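Local coordinates for 4-hydroxybenzoyl-CoA thioesterase (Pseudomonas sp. CBS3, PDB 1LO7), which hydrolyses 4-hydroxybenzoyl-CoA to 4-hydroxybenzoate and coenzyme A, the last step in converting 4-chlorobenzoate to 4-hydroxybenzoate, at residues 5-11 against 75-81; 53-57 against 130-136; 90-96 against 113-119. One frame throughout, in Å; residues are numbered along the deposited sequence.

Contact 1: 5-11 against 75-81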
loop_
_atom_site.group_PDB
_atom_site.type_symbol
_atom_site.label_atom_id
_atom_site.label_comp_id
_atom_site.label_asym_id
_atom_site.label_seq_id
_atom_site.Cartn_x
_atom_site.Cartn_y
_atom_site.Cartn_z
ATOM N N ILE A 5 -18.260 17.527 -2.039
ATOM C CA ILE A 5 -18.679 16.216 -1.592
ATOM C C ILE A 5 -17.802 15.853 -0.393
ATOM O O ILE A 5 -16.582 16.067 -0.394
ATOM C CB ILE A 5 -18.521 15.156 -2.702
ATOM C CG1 ILE A 5 -19.388 15.524 -3.915
ATOM C CG2 ILE A 5 -18.821 13.721 -2.229
ATOM C CD1 ILE A 5 -20.893 15.352 -3.659
ATOM N N THR A 6 -18.409 15.285 0.626
ATOM C CA THR A 6 -17.606 14.935 1.770
ATOM C C THR A 6 -17.640 13.462 2.007
ATOM O O THR A 6 -18.642 12.779 1.747
ATOM C CB THR A 6 -18.215 15.598 3.019
ATOM O OG1 THR A 6 -17.995 16.990 2.986
ATOM C CG2 THR A 6 -17.533 15.015 4.242
ATOM N N MET A 7 -16.527 12.961 2.515
ATOM C CA MET A 7 -16.412 11.552 2.863
ATOM C C MET A 7 -15.510 11.391 4.054
ATOM O O MET A 7 -14.658 12.230 4.318
ATOM C CB MET A 7 -16.051 10.558 1.750
ATOM C CG MET A 7 -14.642 10.727 1.265
ATOM S SD MET A 7 -14.157 9.371 0.162
ATOM C CE MET A 7 -14.043 7.987 1.306
ATOM N N GLN A 8 -15.730 10.308 4.754
ATOM C CA GLN A 8 -14.954 9.993 5.935
ATOM C C GLN A 8 -13.993 8.863 5.682
ATOM O O GLN A 8 -14.220 7.990 4.820
ATOM C CB GLN A 8 -15.850 9.697 7.127
ATOM C CG GLN A 8 -16.669 10.954 7.496
ATOM C CD GLN A 8 -17.130 10.985 8.938
ATOM O OE1 GLN A 8 -16.805 11.932 9.663
ATOM N NE2 GLN A 8 -17.895 9.972 9.350
ATOM N N GLN A 9 -12.899 8.896 6.453
ATOM C CA GLN A 9 -11.871 7.890 6.341
ATOM C C GLN A 9 -11.224 7.581 7.715
ATOM O O GLN A 9 -10.654 8.458 8.381
ATOM C CB GLN A 9 -10.856 8.296 5.251
ATOM C CG GLN A 9 -9.715 7.264 5.166
ATOM C CD GLN A 9 -10.255 5.919 4.733
ATOM O OE1 GLN A 9 -10.931 5.878 3.708
ATOM N NE2 GLN A 9 -10.035 4.848 5.526
ATOM N N ARG A 10 -11.324 6.314 8.178
ATOM C CA ARG A 10 -10.737 5.969 9.463
ATOM C C ARG A 10 -9.301 5.557 9.243
ATOM O O ARG A 10 -9.015 4.886 8.265
ATOM C CB ARG A 10 -11.489 4.943 10.290
ATOM C CG ARG A 10 -11.067 5.042 11.775
ATOM C CD ARG A 10 -11.747 4.043 12.729
ATOM N NE ARG A 10 -11.444 2.645 12.377
ATOM C CZ ARG A 10 -12.307 1.607 12.434
ATOM N NH1 ARG A 10 -13.573 1.730 12.845
ATOM N NH2 ARG A 10 -11.891 0.394 12.064
ATOM N N ILE A 11 -8.430 5.981 10.123
ATOM C CA ILE A 11 -7.016 5.662 9.957
ATOM C C ILE A 11 -6.761 4.390 10.723
ATOM O O ILE A 11 -7.210 4.266 11.864
ATOM C CB ILE A 11 -6.122 6.775 10.495
ATOM C CG1 ILE A 11 -6.376 8.099 9.721
ATOM C CG2 ILE A 11 -4.641 6.323 10.419
ATOM C CD1 ILE A 11 -5.639 9.340 10.304
ATOM N N ASP A 75 -7.181 5.370 14.478
ATOM C CA ASP A 75 -8.422 5.607 15.211
ATOM C C ASP A 75 -8.950 6.999 14.957
ATOM O O ASP A 75 -10.115 7.273 15.206
ATOM C CB ASP A 75 -8.479 5.175 16.659
ATOM C CG ASP A 75 -8.393 3.669 16.750
ATOM O OD1 ASP A 75 -8.988 2.919 16.005
ATOM O OD2 ASP A 75 -7.542 3.270 17.614
ATOM N N ASP A 76 -8.104 7.877 14.436
ATOM C CA ASP A 76 -8.618 9.184 14.099
ATOM C C ASP A 76 -9.548 9.008 12.873
ATOM O O ASP A 76 -9.278 8.242 11.945
ATOM C CB ASP A 76 -7.515 10.216 13.668
ATOM C CG ASP A 76 -6.665 10.673 14.827
ATOM O OD1 ASP A 76 -7.012 10.470 15.967
ATOM O OD2 ASP A 76 -5.532 11.239 14.480
ATOM N N VAL A 77 -10.653 9.743 12.882
ATOM C CA VAL A 77 -11.579 9.702 11.787
ATOM C C VAL A 77 -11.393 11.001 11.008
ATOM O O VAL A 77 -11.659 12.070 11.539
ATOM C CB VAL A 77 -13.028 9.539 12.254
ATOM C CG1 VAL A 77 -13.975 9.775 11.079
ATOM C CG2 VAL A 77 -13.201 8.129 12.804
ATOM N N LEU A 78 -10.936 10.887 9.761
ATOM C CA LEU A 78 -10.744 12.055 8.954
ATOM C C LEU A 78 -11.983 12.382 8.147
ATOM O O LEU A 78 -12.735 11.500 7.727
ATOM C CB LEU A 78 -9.593 11.839 7.944
ATOM C CG LEU A 78 -8.263 11.388 8.537
ATOM C CD1 LEU A 78 -7.347 11.026 7.375
ATOM C CD2 LEU A 78 -7.624 12.551 9.269
ATOM N N THR A 79 -12.162 13.688 7.903
ATOM C CA THR A 79 -13.246 14.133 7.090
ATOM C C THR A 79 -12.599 14.788 5.882
ATOM O O THR A 79 -11.763 15.686 6.051
ATOM C CB THR A 79 -14.172 15.105 7.817
ATOM O OG1 THR A 79 -14.891 14.381 8.782
ATOM C CG2 THR A 79 -15.159 15.646 6.807
ATOM N N ILE A 80 -12.936 14.291 4.694
ATOM C CA ILE A 80 -12.380 14.857 3.474
ATOM C C ILE A 80 -13.467 15.634 2.676
ATOM O O ILE A 80 -14.549 15.088 2.413
ATOM C CB ILE A 80 -11.757 13.777 2.603
ATOM C CG1 ILE A 80 -10.878 12.884 3.484
ATOM C CG2 ILE A 80 -10.975 14.454 1.455
ATOM C CD1 ILE A 80 -10.169 11.798 2.680
ATOM N N GLU A 81 -13.185 16.888 2.315
ATOM C CA GLU A 81 -14.113 17.709 1.529
ATOM C C GLU A 81 -13.460 17.954 0.179
ATOM O O GLU A 81 -12.340 18.435 0.101
ATOM C CB GLU A 81 -14.429 19.010 2.270
ATOM C CG GLU A 81 -15.488 19.846 1.569
ATOM C CD GLU A 81 -16.057 20.869 2.503
ATOM O OE1 GLU A 81 -15.878 20.796 3.701
ATOM O OE2 GLU A 81 -16.810 21.779 1.921
#
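Two antiparallel strands zip together here, and what deserves attention is how their side chains split between the two sheet faces. The ladder itself is regular: Met-7 N gives to Ile-80 O at 2.9 Å and Ile-80 N to Met-7 O at 2.7 Å, and Gln-9 and Leu-78 form the next hydrogen-bonded pair. Beyond the strand ends, Ile-11 N still reaches Asp-76 O (3.0 Å) and Asp-75 N reaches Ile-11 O (2.8 Å).

Thr-6, Gln-8, Arg-10, Val-77, Thr-79 and Glu-81 share the more open face. Gln-8 rises in an m, t conformation that puts OE1 3.2 Å from Thr-79 OG1, a weak hydrogen bond at most. Arg-10, t at chi1, lays CG 3.9 Å from Val-77 CG2; its NE is 4.4 Å from Asp-75 OD1, which lies well out of the guanidinium plane, so the charges only approach. The guanidinium pairs instead with Glu-12, and Asp-75 makes a salt bridge to Arg-36 of the second subunit.

On the other face stand Met-7, Gln-9, Leu-78 and Ile-80. Met-7 is p at chi1, with CG 4.4 Å from Ile-80 CB. Gln-9 turns at chi2 (p) so that NE2 bonds back to Arg-10 O at 2.9 Å. Ile-11, m and t, sets CD1 3.8 Å from Leu-78 CG.

Strand 4-10 thus flanks strand 77-87, whose other edge pairs with strand 91-101, in the antiparallel sheet of the hot dog fold. The fold's long helix, 25-41, packs against the face of Gln-9 and Leu-78, where Trp-30 touches both.

Contact 2: 53-57 against 130-136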
loop_
_atom_site.group_PDB
_atom_site.type_symbol
_atom_site.label_atom_id
_atom_site.label_comp_id
_atom_site.label_asym_id
_atom_site.label_seq_id
_atom_site.Cartn_x
_atom_site.Cartn_y
_atom_site.Cartn_z
ATOM N N GLU A 53 -18.300 2.556 -22.970
ATOM C CA GLU A 53 -19.138 3.514 -23.650
ATOM C C GLU A 53 -18.479 4.566 -24.534
ATOM O O GLU A 53 -18.890 4.750 -25.694
ATOM C CB GLU A 53 -20.115 4.206 -22.748
ATOM C CG GLU A 53 -20.937 5.217 -23.589
ATOM C CD GLU A 53 -22.288 5.623 -23.064
ATOM O OE1 GLU A 53 -23.310 4.975 -23.265
ATOM O OE2 GLU A 53 -22.259 6.809 -22.485
ATOM N N ARG A 54 -17.475 5.219 -23.953
ATOM C CA ARG A 54 -16.827 6.308 -24.583
ATOM C C ARG A 54 -15.317 6.334 -24.536
ATOM O O ARG A 54 -14.683 7.287 -25.000
ATOM C CB ARG A 54 -17.445 7.607 -24.075
ATOM C CG ARG A 54 -17.309 7.818 -22.586
ATOM C CD ARG A 54 -18.379 8.769 -22.023
ATOM N NE ARG A 54 -18.294 10.172 -22.492
ATOM C CZ ARG A 54 -19.132 11.133 -22.092
ATOM N NH1 ARG A 54 -20.127 10.914 -21.242
ATOM N NH2 ARG A 54 -18.975 12.336 -22.572
ATOM N N GLY A 55 -14.731 5.283 -24.001
ATOM C CA GLY A 55 -13.282 5.165 -23.965
ATOM C C GLY A 55 -12.593 5.787 -22.755
ATOM O O GLY A 55 -11.377 5.684 -22.629
ATOM N N ILE A 56 -13.363 6.424 -21.876
ATOM C CA ILE A 56 -12.795 7.102 -20.702
ATOM C C ILE A 56 -12.330 6.132 -19.657
ATOM O O ILE A 56 -13.123 5.363 -19.151
ATOM C CB ILE A 56 -13.738 8.199 -20.203
ATOM C CG1 ILE A 56 -13.893 9.264 -21.336
ATOM C CG2 ILE A 56 -13.262 8.839 -18.895
ATOM C CD1 ILE A 56 -14.916 10.348 -20.995
ATOM N N VAL A 57 -11.025 6.155 -19.356
ATOM C CA VAL A 57 -10.494 5.189 -18.384
ATOM C C VAL A 57 -10.480 5.696 -16.950
ATOM O O VAL A 57 -10.256 4.936 -15.986
ATOM C CB VAL A 57 -9.069 4.738 -18.791
ATOM C CG1 VAL A 57 -9.075 4.131 -20.171
ATOM C CG2 VAL A 57 -8.076 5.894 -18.735
ATOM N N ILE A 130 -8.367 14.282 -22.756
ATOM C CA ILE A 130 -9.408 14.792 -23.632
ATOM C C ILE A 130 -10.010 16.060 -23.039
ATOM O O ILE A 130 -9.862 16.376 -21.877
ATOM C CB ILE A 130 -10.524 13.793 -23.813
ATOM C CG1 ILE A 130 -11.167 13.509 -22.452
ATOM C CG2 ILE A 130 -9.984 12.505 -24.390
ATOM C CD1 ILE A 130 -12.430 12.646 -22.560
ATOM N N GLU A 131 -10.675 16.810 -23.884
ATOM C CA GLU A 131 -11.306 17.988 -23.403
ATOM C C GLU A 131 -12.329 17.549 -22.382
ATOM O O GLU A 131 -12.974 16.511 -22.550
ATOM C CB GLU A 131 -11.987 18.598 -24.618
ATOM C CG GLU A 131 -12.882 19.796 -24.338
ATOM C CD GLU A 131 -13.271 20.334 -25.666
ATOM O OE1 GLU A 131 -12.489 20.905 -26.390
ATOM O OE2 GLU A 131 -14.503 20.029 -25.997
ATOM N N VAL A 132 -12.463 18.307 -21.301
ATOM C CA VAL A 132 -13.421 17.889 -20.282
ATOM C C VAL A 132 -14.809 17.734 -20.891
ATOM O O VAL A 132 -15.308 18.666 -21.456
ATOM C CB VAL A 132 -13.430 18.823 -19.067
ATOM C CG1 VAL A 132 -14.418 18.336 -18.025
ATOM C CG2 VAL A 132 -12.053 18.905 -18.441
ATOM N N PRO A 133 -15.439 16.553 -20.767
ATOM C CA PRO A 133 -16.773 16.396 -21.342
ATOM C C PRO A 133 -17.810 17.369 -20.771
ATOM O O PRO A 133 -17.972 17.538 -19.553
ATOM C CB PRO A 133 -17.174 14.935 -21.107
ATOM C CG PRO A 133 -15.835 14.212 -20.929
ATOM C CD PRO A 133 -14.894 15.245 -20.300
ATOM N N ALA A 134 -18.511 18.047 -21.676
ATOM C CA ALA A 134 -19.513 19.002 -21.244
ATOM C C ALA A 134 -20.546 18.385 -20.333
ATOM O O ALA A 134 -20.992 19.005 -19.379
ATOM C CB ALA A 134 -20.199 19.582 -22.471
ATOM N N ASP A 135 -20.944 17.141 -20.636
ATOM C CA ASP A 135 -21.950 16.463 -19.826
ATOM C C ASP A 135 -21.450 16.221 -18.411
ATOM O O ASP A 135 -22.196 16.234 -17.466
ATOM C CB ASP A 135 -22.548 15.166 -20.458
ATOM C CG ASP A 135 -21.506 14.217 -20.929
ATOM O OD1 ASP A 135 -20.462 14.596 -21.404
ATOM O OD2 ASP A 135 -21.808 12.949 -20.820
ATOM N N TYR A 136 -20.162 16.008 -18.276
ATOM C CA TYR A 136 -19.599 15.774 -16.949
ATOM C C TYR A 136 -19.578 17.056 -16.138
ATOM O O TYR A 136 -19.853 17.050 -14.934
ATOM C CB TYR A 136 -18.189 15.190 -17.102
ATOM C CG TYR A 136 -18.224 13.746 -17.489
ATOM C CD1 TYR A 136 -19.419 13.037 -17.638
ATOM C CD2 TYR A 136 -17.025 13.087 -17.774
ATOM C CE1 TYR A 136 -19.434 11.694 -18.040
ATOM C CE2 TYR A 136 -17.010 11.743 -18.134
ATOM C CZ TYR A 136 -18.216 11.046 -18.277
ATOM O OH TYR A 136 -18.169 9.698 -18.651
HETATM O O HOH W 1 -20.419 8.637 -19.327
#
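Starting at Ile-130, the second segment meets the first through a methyl-to-methyl contact, Ile-130 CD1 to Ile-56 CD1 at 3.7 Å. The chain then turns to Pro-133, the N-cap residue of the C-terminal helix. Its ring packs on both partners, CG 4.0 Å from Ile-56 CD1 and CB 3.5 Å from Arg-54 NH2. In the first turn of the helix, Asp-135 holds the same guanidinium in a two-pronged salt bridge: Arg-54 NH1 to OD2 is 2.7 Å and Arg-54 NH2 to OD1 is 2.9 Å. The Tyr-136 ring lies over one face of the guanidinium in an off-centre cation-pi contact, its CE2 is 3.8 Å from Ile-56 CD1, and a water links its OH (2.6 Å) to Arg-54 NH1 (3.0 Å). Gly-55, with positive phi, turns the chain between Arg-54 and Ile-56. In this hot dog domain the contact fastens helix 134-140 to the junction of helix 47-54 and strand 56-68, beside substrate-binding Trp-47, with Phe-119 of strand 107-123 packed against Ile-56, Ile-130, Pro-133 and Tyr-136.

Contact 3: 90-96 against 113-119. With 4CO (4-hydroxyphenacyl coenzyme A), chain B.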
loop_
_atom_site.group_PDB
_atom_site.type_symbol
_atom_site.label_atom_id
_atom_site.label_comp_id
_atom_site.label_asym_id
_atom_site.label_seq_id
_atom_site.Cartn_x
_atom_site.Cartn_y
_atom_site.Cartn_z
ATOM N N LYS A 90 -8.597 20.823 -21.020
ATOM C CA LYS A 90 -8.523 19.377 -20.876
ATOM C C LYS A 90 -8.292 19.004 -19.414
ATOM O O LYS A 90 -8.427 17.846 -19.008
ATOM C CB LYS A 90 -7.370 18.816 -21.663
ATOM C CG LYS A 90 -7.571 18.921 -23.131
ATOM C CD LYS A 90 -6.602 18.020 -23.880
ATOM C CE LYS A 90 -6.796 18.133 -25.374
ATOM N NZ LYS A 90 -5.618 17.653 -26.071
ATOM N N SER A 91 -7.951 19.974 -18.584
ATOM C CA SER A 91 -7.684 19.662 -17.184
ATOM C C SER A 91 -8.637 20.317 -16.234
ATOM O O SER A 91 -9.386 21.200 -16.616
ATOM C CB SER A 91 -6.267 20.125 -16.809
ATOM O OG SER A 91 -6.111 21.553 -16.959
ATOM N N PHE A 92 -8.568 19.910 -14.968
ATOM C CA PHE A 92 -9.397 20.525 -13.953
ATOM C C PHE A 92 -8.607 20.456 -12.634
ATOM O O PHE A 92 -7.744 19.575 -12.449
ATOM C CB PHE A 92 -10.793 19.871 -13.876
ATOM C CG PHE A 92 -10.745 18.385 -13.533
ATOM C CD1 PHE A 92 -10.763 17.409 -14.541
ATOM C CD2 PHE A 92 -10.666 17.943 -12.202
ATOM C CE1 PHE A 92 -10.700 16.042 -14.243
ATOM C CE2 PHE A 92 -10.612 16.577 -11.889
ATOM C CZ PHE A 92 -10.636 15.617 -12.911
ATOM N N VAL A 93 -8.914 21.373 -11.752
ATOM C CA VAL A 93 -8.241 21.437 -10.474
ATOM C C VAL A 93 -9.237 20.933 -9.476
ATOM O O VAL A 93 -10.331 21.476 -9.362
ATOM C CB VAL A 93 -7.819 22.885 -10.127
ATOM C CG1 VAL A 93 -7.169 22.903 -8.734
ATOM C CG2 VAL A 93 -6.859 23.522 -11.159
ATOM N N GLN A 94 -8.850 19.859 -8.781
ATOM C CA GLN A 94 -9.697 19.258 -7.771
ATOM C C GLN A 94 -9.040 19.501 -6.392
ATOM O O GLN A 94 -7.905 19.087 -6.140
ATOM C CB GLN A 94 -9.898 17.735 -8.019
ATOM C CG GLN A 94 -11.078 17.133 -7.255
ATOM C CD GLN A 94 -11.413 15.730 -7.772
ATOM O OE1 GLN A 94 -12.582 15.307 -7.780
ATOM N NE2 GLN A 94 -10.405 15.013 -8.225
ATOM N N ARG A 95 -9.765 20.185 -5.538
ATOM C CA ARG A 95 -9.254 20.503 -4.217
ATOM C C ARG A 95 -9.829 19.574 -3.162
ATOM O O ARG A 95 -11.035 19.252 -3.170
ATOM C CB ARG A 95 -9.600 21.959 -3.843
ATOM C CG ARG A 95 -9.316 22.242 -2.341
ATOM C CD ARG A 95 -9.265 23.729 -2.022
ATOM N NE ARG A 95 -8.132 24.350 -2.692
ATOM C CZ ARG A 95 -7.854 25.643 -2.598
ATOM N NH1 ARG A 95 -8.610 26.474 -1.883
ATOM N NH2 ARG A 95 -6.809 26.108 -3.236
ATOM N N HIS A 96 -8.943 19.145 -2.236
ATOM C CA HIS A 96 -9.349 18.282 -1.149
ATOM C C HIS A 96 -8.885 18.862 0.187
ATOM O O HIS A 96 -7.707 19.194 0.325
ATOM C CB HIS A 96 -8.766 16.880 -1.240
ATOM C CG HIS A 96 -8.892 16.184 -2.549
ATOM N ND1 HIS A 96 -10.012 15.465 -2.863
ATOM C CD2 HIS A 96 -7.993 16.067 -3.552
ATOM C CE1 HIS A 96 -9.800 14.939 -4.058
ATOM N NE2 HIS A 96 -8.597 15.309 -4.511
ATOM N N ALA A 113 -4.851 19.344 -0.443
ATOM C CA ALA A 113 -4.150 19.150 -1.678
ATOM C C ALA A 113 -4.991 19.671 -2.852
ATOM O O ALA A 113 -6.217 19.524 -2.845
ATOM C CB ALA A 113 -3.836 17.665 -1.938
ATOM N N ASP A 114 -4.308 20.291 -3.820
ATOM C CA ASP A 114 -4.934 20.750 -5.036
ATOM C C ASP A 114 -4.341 19.824 -6.080
ATOM O O ASP A 114 -3.128 19.868 -6.367
ATOM C CB ASP A 114 -4.593 22.179 -5.409
ATOM C CG ASP A 114 -5.425 23.123 -4.606
ATOM O OD1 ASP A 114 -6.408 22.780 -4.002
ATOM O OD2 ASP A 114 -4.995 24.348 -4.617
ATOM N N GLU A 115 -5.195 18.966 -6.643
ATOM C CA GLU A 115 -4.788 18.016 -7.669
ATOM C C GLU A 115 -5.223 18.500 -9.034
ATOM O O GLU A 115 -6.347 18.979 -9.176
ATOM C CB GLU A 115 -5.455 16.611 -7.454
ATOM C CG GLU A 115 -5.034 15.932 -6.131
ATOM C CD GLU A 115 -5.681 14.580 -6.001
ATOM O OE1 GLU A 115 -6.795 14.339 -6.393
ATOM O OE2 GLU A 115 -4.934 13.694 -5.386
ATOM N N ILE A 116 -4.350 18.339 -10.009
ATOM C CA ILE A 116 -4.704 18.705 -11.362
ATOM C C ILE A 116 -4.841 17.385 -12.105
ATOM O O ILE A 116 -3.899 16.603 -12.177
ATOM C CB ILE A 116 -3.727 19.632 -12.059
ATOM C CG1 ILE A 116 -3.559 20.926 -11.205
ATOM C CG2 ILE A 116 -4.280 19.911 -13.467
ATOM C CD1 ILE A 116 -2.795 22.054 -11.913
ATOM N N ARG A 117 -6.037 17.105 -12.627
ATOM C CA ARG A 117 -6.251 15.862 -13.327
ATOM C C ARG A 117 -6.879 16.115 -14.688
ATOM O O ARG A 117 -7.246 17.260 -15.049
ATOM C CB ARG A 117 -7.227 15.016 -12.496
ATOM C CG ARG A 117 -6.621 14.412 -11.210
ATOM C CD ARG A 117 -7.717 13.831 -10.332
ATOM N NE ARG A 117 -7.280 13.335 -9.011
ATOM C CZ ARG A 117 -7.001 12.055 -8.758
ATOM N NH1 ARG A 117 -7.044 11.089 -9.704
ATOM N NH2 ARG A 117 -6.668 11.744 -7.501
ATOM N N VAL A 118 -7.018 15.027 -15.438
ATOM C CA VAL A 118 -7.639 15.115 -16.759
ATOM C C VAL A 118 -8.404 13.870 -16.989
ATOM O O VAL A 118 -8.078 12.835 -16.410
ATOM C CB VAL A 118 -6.610 15.157 -17.856
ATOM C CG1 VAL A 118 -5.735 16.393 -17.731
ATOM C CG2 VAL A 118 -5.786 13.870 -17.909
ATOM N N PHE A 119 -9.440 13.973 -17.838
ATOM C CA PHE A 119 -10.217 12.804 -18.248
ATOM C C PHE A 119 -9.366 12.205 -19.336
ATOM O O PHE A 119 -8.814 12.935 -20.124
ATOM C CB PHE A 119 -11.609 13.126 -18.782
ATOM C CG PHE A 119 -12.555 13.359 -17.626
ATOM C CD1 PHE A 119 -13.253 12.304 -17.044
ATOM C CD2 PHE A 119 -12.719 14.643 -17.105
ATOM C CE1 PHE A 119 -14.138 12.532 -15.996
ATOM C CE2 PHE A 119 -13.598 14.881 -16.048
ATOM C CZ PHE A 119 -14.299 13.814 -15.485
HETATM N N1A 4CO B . 0.628 21.213 -14.430
HETATM C C2A 4CO B . -0.579 21.723 -14.820
HETATM N N3A 4CO B . -1.337 21.311 -15.802
HETATM C C4A 4CO B . -0.807 20.246 -16.441
HETATM C C5A 4CO B . 0.406 19.637 -16.167
HETATM C C6A 4CO B . 1.149 20.152 -15.094
HETATM N N6A 4CO B . 2.311 19.654 -14.727
HETATM N N7A 4CO B . 0.643 18.581 -17.043
HETATM C C8A 4CO B . -0.425 18.573 -17.850
HETATM N N9A 4CO B . -1.314 19.569 -17.543
HETATM C C1D 4CO B . -2.545 19.931 -18.253
HETATM C C2D 4CO B . -2.248 20.575 -19.604
HETATM O O2D 4CO B . -1.887 21.952 -19.465
HETATM C C3D 4CO B . -3.618 20.445 -20.247
HETATM O O3D 4CO B . -4.550 21.262 -19.584
HETATM P P3D 4CO B . -5.525 22.229 -20.367
HETATM O O7A 4CO B . -4.773 23.437 -20.642
HETATM O O8A 4CO B . -5.993 21.582 -21.596
HETATM O O9A 4CO B . -6.725 22.519 -19.426
HETATM C C4D 4CO B . -3.945 19.017 -19.823
HETATM O O4D 4CO B . -3.153 18.758 -18.623
HETATM C C5D 4CO B . -3.775 17.937 -20.850
HETATM O O5D 4CO B . -2.374 17.793 -21.097
HETATM P P1A 4CO B . -1.876 17.752 -22.602
HETATM O O1A 4CO B . -0.413 17.823 -22.469
HETATM O O2A 4CO B . -2.424 18.827 -23.397
HETATM O O3A 4CO B . -2.339 16.456 -23.255
HETATM P P2A 4CO B . -1.638 15.018 -23.367
HETATM O O4A 4CO B . -2.662 14.112 -23.929
HETATM O O5A 4CO B . -0.514 15.126 -24.295
HETATM O O6A 4CO B . -0.911 14.539 -21.970
HETATM C CBP 4CO B . -1.163 12.993 -20.234
HETATM C CCP 4CO B . -1.748 14.249 -20.883
HETATM C CDP 4CO B . -1.090 11.830 -21.238
HETATM C CEP 4CO B . -1.964 12.630 -18.991
HETATM C CAP 4CO B . 0.330 13.178 -19.916
HETATM O OAP 4CO B . 0.517 14.312 -19.066
HETATM C C9P 4CO B . 0.836 12.059 -19.007
HETATM O O9P 4CO B . 0.882 10.917 -19.414
HETATM N N8P 4CO B . 1.157 12.405 -17.636
HETATM C C7P 4CO B . 1.399 11.222 -16.803
HETATM C C6P 4CO B . 0.118 10.736 -16.109
HETATM C C5P 4CO B . 0.503 9.756 -14.995
HETATM O O5P 4CO B . 1.168 8.747 -15.205
HETATM N N4P 4CO B . -0.020 10.140 -13.706
HETATM C C3P 4CO B . 0.411 9.317 -12.585
HETATM C C2P 4CO B . -0.297 7.988 -12.566
HETATM S S1P 4CO B . -2.003 8.043 -13.116
HETATM O O1B 4CO B . -3.159 6.912 -10.279
HETATM C C1B 4CO B . -3.613 6.808 -11.405
HETATM C C2B 4CO B . -5.037 7.077 -11.641
HETATM C C3B 4CO B . -5.552 6.938 -12.953
HETATM C C4B 4CO B . -6.906 7.168 -13.188
HETATM C C5B 4CO B . -7.753 7.509 -12.113
HETATM O O2B 4CO B . -9.138 7.682 -12.319
HETATM C C6B 4CO B . -7.217 7.670 -10.805
HETATM C C7B 4CO B . -5.846 7.450 -10.567
HETATM C CB 4CO B . -2.742 6.459 -12.553
HETATM O O HOH W 2 -10.322 16.189 -19.325
#
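Backbone hydrogen bonds join these antiparallel strands at three pairs: Phe-92 with Arg-117, Gln-94 with Glu-115 (Gln-94 N to Glu-115 O, 2.7 Å) and His-96 with Ala-113. Near the open end a water bridges Lys-90 O and Phe-119 N. Polar side chains meet on both faces. Arg-95 NE and NH2 salt-bridge Asp-114 OD1 (2.7 Å) and OD2 (2.9 Å) on one; on the other, Glu-115 OE1 accepts a hydrogen bond from His-96 NE2 at 2.8 Å and is salt-bridged to Arg-117, which also pairs with Asp-32. Apolar contacts include Phe-92 CE1 against Phe-119 CE2 (3.6 Å), their rings oblique, and Val-93 CG2 against Ile-116 CG1 (4.2 Å). The ligand's 3'-phosphate takes hydrogen bonds from Lys-90 N to O8A (2.8 Å) and Ser-91 N to O9A (2.9 Å), while Arg-117 NH1 lies 3.6 Å from C6B of the hydroxyphenacyl ring. This is a beta hairpin of the hot dog fold, whose curved antiparallel sheet wraps a long helix, here 25-41, and it forms part of the CoA thioester site.

How the contacts relate
From the N terminus, strand 4-10 leads into helices 25-41 and 47-54 and strand 56-68 before contact 1 closes its loop on strand 77-87. Contact 2 opens inside that loop, at 53-57, but closes only at 130-136, so the two cross. Contact 3 follows contact 1 in series and is nested within the loop of contact 2. All three reach one sheet: contacts 1 and 3 adjoin through neighbouring strands 77-87 and 91-101, where Ile-80 packs on His-96, and contact 2 meets contact 3 at Phe-119 and Lys-90. Contacts 1 and 2 do not touch; their centres are about 29 Å apart, on opposite sides of the chain's centre.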